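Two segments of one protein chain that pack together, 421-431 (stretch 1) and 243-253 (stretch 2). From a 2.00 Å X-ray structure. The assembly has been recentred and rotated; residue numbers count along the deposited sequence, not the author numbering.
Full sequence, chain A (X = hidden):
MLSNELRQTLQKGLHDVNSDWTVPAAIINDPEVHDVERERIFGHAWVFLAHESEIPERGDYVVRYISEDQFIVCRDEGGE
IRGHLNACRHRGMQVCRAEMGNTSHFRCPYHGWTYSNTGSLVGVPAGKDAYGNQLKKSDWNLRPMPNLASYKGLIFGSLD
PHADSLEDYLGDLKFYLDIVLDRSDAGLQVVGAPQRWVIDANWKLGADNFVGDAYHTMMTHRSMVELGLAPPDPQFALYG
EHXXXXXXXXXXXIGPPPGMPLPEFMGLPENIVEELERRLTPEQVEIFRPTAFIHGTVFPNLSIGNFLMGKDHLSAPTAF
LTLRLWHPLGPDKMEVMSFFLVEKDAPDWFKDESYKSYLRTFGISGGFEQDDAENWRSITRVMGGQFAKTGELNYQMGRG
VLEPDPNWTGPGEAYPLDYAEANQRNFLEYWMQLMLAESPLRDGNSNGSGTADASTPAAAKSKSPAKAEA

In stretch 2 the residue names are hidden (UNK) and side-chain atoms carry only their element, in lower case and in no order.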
# COMPACT_ATOMS: atom_id res chain seq x y z
N GLU A 421 21.02 -32.12 0.59
CA GLU A 421 19.70 -31.50 0.68
C GLU A 421 18.70 -32.42 1.39
O GLU A 421 17.46 -32.25 1.29
CB GLU A 421 19.20 -31.04 -0.70
CG GLU A 421 19.92 -29.79 -1.19
CD GLU A 421 19.75 -29.47 -2.67
OE1 GLU A 421 19.55 -30.40 -3.47
OE2 GLU A 421 19.84 -28.25 -3.02
N ALA A 422 19.25 -33.39 2.14
CA ALA A 422 18.43 -34.30 2.96
C ALA A 422 17.65 -33.56 4.07
O ALA A 422 16.46 -33.86 4.32
CB ALA A 422 19.28 -35.43 3.55
N ASN A 423 18.29 -32.58 4.69
CA ASN A 423 17.61 -31.75 5.70
C ASN A 423 16.44 -30.95 5.15
O ASN A 423 15.36 -30.95 5.76
CB ASN A 423 18.59 -30.83 6.42
CG ASN A 423 19.56 -31.58 7.28
OD1 ASN A 423 19.49 -32.84 7.38
ND2 ASN A 423 20.49 -30.83 7.93
N GLN A 424 16.64 -30.28 4.02
CA GLN A 424 15.54 -29.52 3.37
C GLN A 424 14.37 -30.44 2.98
O GLN A 424 13.20 -30.06 3.12
CB GLN A 424 16.04 -28.76 2.13
CG GLN A 424 17.15 -27.70 2.40
CD GLN A 424 18.60 -28.22 2.37
OE1 GLN A 424 18.91 -29.29 2.91
NE2 GLN A 424 19.50 -27.45 1.76
N ARG A 425 14.71 -31.65 2.53
CA ARG A 425 13.70 -32.63 2.14
C ARG A 425 12.86 -33.10 3.32
O ARG A 425 11.65 -33.26 3.20
CB ARG A 425 14.38 -33.84 1.50
CG ARG A 425 14.74 -33.58 -0.01
CD ARG A 425 14.85 -34.88 -0.79
NE ARG A 425 16.06 -35.46 -0.36
CZ ARG A 425 16.25 -36.66 0.16
NH1 ARG A 425 15.28 -37.57 0.29
NH2 ARG A 425 17.47 -36.94 0.52
N ASN A 426 13.53 -33.39 4.44
CA ASN A 426 12.89 -33.74 5.71
C ASN A 426 12.00 -32.62 6.24
O ASN A 426 10.95 -32.86 6.80
CB ASN A 426 13.99 -34.08 6.73
CG ASN A 426 13.45 -34.47 8.10
OD1 ASN A 426 12.74 -35.46 8.23
ND2 ASN A 426 13.82 -33.71 9.12
N PHE A 427 12.44 -31.38 6.08
CA PHE A 427 11.68 -30.24 6.57
C PHE A 427 10.37 -30.16 5.75
O PHE A 427 9.29 -30.04 6.31
CB PHE A 427 12.53 -28.97 6.42
CG PHE A 427 11.81 -27.69 6.74
CD1 PHE A 427 11.97 -27.09 7.97
CD2 PHE A 427 11.01 -27.07 5.77
CE1 PHE A 427 11.33 -25.89 8.28
CE2 PHE A 427 10.34 -25.86 6.08
CZ PHE A 427 10.54 -25.27 7.34
N LEU A 428 10.50 -30.25 4.43
CA LEU A 428 9.35 -30.10 3.55
C LEU A 428 8.44 -31.30 3.60
O LEU A 428 7.23 -31.17 3.40
CB LEU A 428 9.81 -29.83 2.11
CG LEU A 428 10.36 -28.43 1.93
CD1 LEU A 428 10.94 -28.25 0.53
CD2 LEU A 428 9.32 -27.33 2.26
N GLU A 429 9.00 -32.48 3.84
CA GLU A 429 8.19 -33.68 4.04
C GLU A 429 7.27 -33.52 5.23
O GLU A 429 6.05 -33.83 5.13
CB GLU A 429 9.07 -34.95 4.23
CG GLU A 429 8.25 -36.21 4.49
CD GLU A 429 9.06 -37.49 4.59
OE1 GLU A 429 10.04 -37.55 5.36
OE2 GLU A 429 8.69 -38.46 3.92
N TYR A 430 7.82 -33.06 6.36
CA TYR A 430 7.01 -32.83 7.55
C TYR A 430 5.98 -31.72 7.30
O TYR A 430 4.84 -31.85 7.69
CB TYR A 430 7.87 -32.52 8.78
CG TYR A 430 7.09 -32.45 10.10
CD1 TYR A 430 6.30 -33.53 10.55
CD2 TYR A 430 7.14 -31.29 10.90
CE1 TYR A 430 5.59 -33.45 11.76
CE2 TYR A 430 6.46 -31.21 12.11
CZ TYR A 430 5.67 -32.28 12.52
OH TYR A 430 5.01 -32.19 13.71
N TRP A 431 6.39 -30.66 6.60
CA TRP A 431 5.48 -29.55 6.29
C TRP A 431 4.29 -30.13 5.47
O TRP A 431 3.15 -29.86 5.77
CB TRP A 431 6.26 -28.46 5.50
CG TRP A 431 5.44 -27.30 5.03
CD1 TRP A 431 5.22 -26.15 5.69
CD2 TRP A 431 4.73 -27.19 3.80
NE1 TRP A 431 4.43 -25.30 4.96
CE2 TRP A 431 4.10 -25.92 3.78
CE3 TRP A 431 4.56 -28.04 2.69
CZ2 TRP A 431 3.28 -25.48 2.72
CZ3 TRP A 431 3.76 -27.60 1.63
CH2 TRP A 431 3.14 -26.32 1.65
N UNK A 243 22.61 -33.34 9.43
CA UNK A 243 21.84 -34.17 10.38
C UNK A 243 20.37 -33.79 10.46
O UNK A 243 20.02 -32.62 10.55
c UNK A 243 23.90 -34.43 11.88
c UNK A 243 21.53 -34.80 12.85
c UNK A 243 24.73 -33.45 12.73
c UNK A 243 22.41 -34.04 11.82
N UNK A 244 19.49 -34.78 10.43
CA UNK A 244 18.10 -34.44 10.65
C UNK A 244 17.46 -35.41 11.59
O UNK A 244 17.95 -36.50 11.83
n UNK A 244 15.99 -37.42 7.97
c UNK A 244 17.13 -37.27 7.31
c UNK A 244 17.29 -34.29 9.36
n UNK A 244 17.71 -36.17 7.73
c UNK A 244 16.93 -35.58 8.70
c UNK A 244 15.85 -36.38 8.85
N UNK A 245 16.30 -34.99 12.04
CA UNK A 245 15.60 -35.58 13.16
C UNK A 245 14.13 -35.71 12.70
O UNK A 245 13.80 -35.27 11.61
c UNK A 245 14.64 -33.96 14.92
c UNK A 245 15.87 -34.53 14.25
o UNK A 245 16.75 -35.07 15.22
N UNK A 246 13.25 -36.32 13.50
CA UNK A 246 11.83 -36.30 13.20
C UNK A 246 11.27 -34.89 13.39
O UNK A 246 11.99 -33.99 13.81
N UNK A 247 9.99 -34.68 13.07
CA UNK A 247 9.34 -33.34 13.15
C UNK A 247 10.01 -32.22 12.31
O UNK A 247 9.96 -31.02 12.67
n UNK A 247 7.23 -34.11 15.62
c UNK A 247 8.58 -33.88 15.51
c UNK A 247 9.15 -32.85 14.59
c UNK A 247 7.01 -35.06 16.51
n UNK A 247 8.18 -35.45 16.99
c UNK A 247 9.18 -34.72 16.38
N UNK A 248 10.61 -32.60 11.19
CA UNK A 248 11.11 -31.59 10.26
C UNK A 248 12.39 -30.89 10.66
O UNK A 248 12.86 -30.04 9.90
N UNK A 249 12.99 -31.25 11.81
CA UNK A 249 14.16 -30.51 12.30
C UNK A 249 15.45 -30.99 11.65
O UNK A 249 15.61 -32.19 11.37
c UNK A 249 12.55 -31.14 15.61
c UNK A 249 11.38 -29.30 15.42
n UNK A 249 12.36 -29.25 14.54
c UNK A 249 13.12 -30.39 14.63
c UNK A 249 14.35 -30.62 13.81
n UNK A 249 11.46 -30.44 16.07
N UNK A 250 16.39 -30.06 11.42
CA UNK A 250 17.69 -30.48 10.95
C UNK A 250 18.73 -29.39 11.16
O UNK A 250 18.37 -28.21 11.38
N UNK A 251 19.98 -29.77 11.01
CA UNK A 251 21.13 -28.87 11.17
C UNK A 251 22.35 -29.38 10.42
O UNK A 251 22.40 -30.54 10.01
c UNK A 251 21.53 -28.75 12.64
c UNK A 251 22.12 -29.95 13.38
c UNK A 251 22.99 -29.46 14.55
c UNK A 251 21.04 -30.92 13.88
N UNK A 252 23.33 -28.50 10.26
CA UNK A 252 24.65 -28.92 9.77
C UNK A 252 25.72 -28.39 10.68
O UNK A 252 25.55 -27.34 11.28
N UNK A 253 26.83 -29.14 10.78
CA UNK A 253 27.98 -28.76 11.59
C UNK A 253 29.21 -28.85 10.69
O UNK A 253 29.47 -29.90 10.08
c UNK A 253 26.78 -29.84 13.55
c UNK A 253 29.29 -29.27 13.73
c UNK A 253 28.12 -29.72 12.80
c UNK A 253 26.79 -30.76 14.78
O HOH W 1 20.52 -35.44 7.24
O HOH W 2 15.41 -31.17 8.45
O HOH W 3 10.48 -35.22 10.10

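Position 243 carries four side-chain carbons, forked at the first, with one arm two carbons long, and CA-to-CB points away from the helix. Only its backbone comes near, the O atom lying 3.2 Å from Asn423 ND2. The beta-branched pattern identifies Ile243.

Position 244 has one carbon leading to a five-membered ring of three carbons and two nitrogens; its CA-to-CB bond points toward the helix. CB of Asn426 sits over one ring face, 3.9 Å from the centroid, as a CH-pi contact, while Asn423 OD1 lies at the ring edge. An imidazole makes this His244. Its ND1 is hydrogen-bonded to water 1 at 2.9 Å, and the same water donates to Asn423 OD1 at 2.8 Å.

At 245 a single carbon bears one oxygen and one carbon. The nearest approach of the side chain is CB to Asn426 ND2, 5.6 Å; the backbone does the work, its O accepting a hydrogen bond from Asn426 ND2 at 2.9 Å. The fork is that of Thr245.

Position 246 has no side-chain atoms and is Gly246. A CB here would point away and find room, so the helix does not account for its absence. The residue opens a type I' turn that ends at position 249.

Position 247 again shows one carbon and a five-membered ring with two nitrogens. Its CA lies 3.6 Å from the centroid of the Tyr430 ring, only 7° off the normal, and its imidazole turns an edge toward the Tyr430 face, with planes at 88° and centroids 5.6 Å apart. This is His247.

Position 248 lacks a side chain. An ideal CB would fall 3.1 Å from Tyr430 CD2, a tight fit, and the phi of 76° independently favours glycine: Gly248. Its CA is 4.0 Å from the CA of Phe427, and its O receives a CA-H...O contact from Phe427 CA at 3.5 Å.

The one carbon and two-nitrogen ring at 249 define His249, whose CA-to-CB bond points away from the helix and which forms hydrogen bonds through both ring nitrogens elsewhere in the structure.

Position 250 is also bare. A CB would point toward the helix and come within 3.0 Å of Asn423 CG, again tight. It is Gly250.

Position 251 has four side-chain carbons forked at the second; its CA-to-CB bond points away from the helix and its backbone O accepts a hydrogen bond from Asn423 ND2 at 2.8 Å. It is Leu251. Position 252 has no side chain and is Gly252. Position 253, four carbons forked at the first with one two-carbon arm, is Ile253, beyond reach of the helix.

The contact thus sets one helical face against a hairpin whose second strand runs nearly antiparallel to the helix, at 167°. Asn423 and Asn426 bond directly to hairpin carbonyls, and Tyr430 packs against the turn. Glycine at 248 and 250 permits the close approach, while water 2 links Gly248 O to Asn423 O and Asn426 ND2, and water 3 joins Gly248 N to Asn426 OD1.

Stretch 2, residues 243-253: IHTGHGHGLGI
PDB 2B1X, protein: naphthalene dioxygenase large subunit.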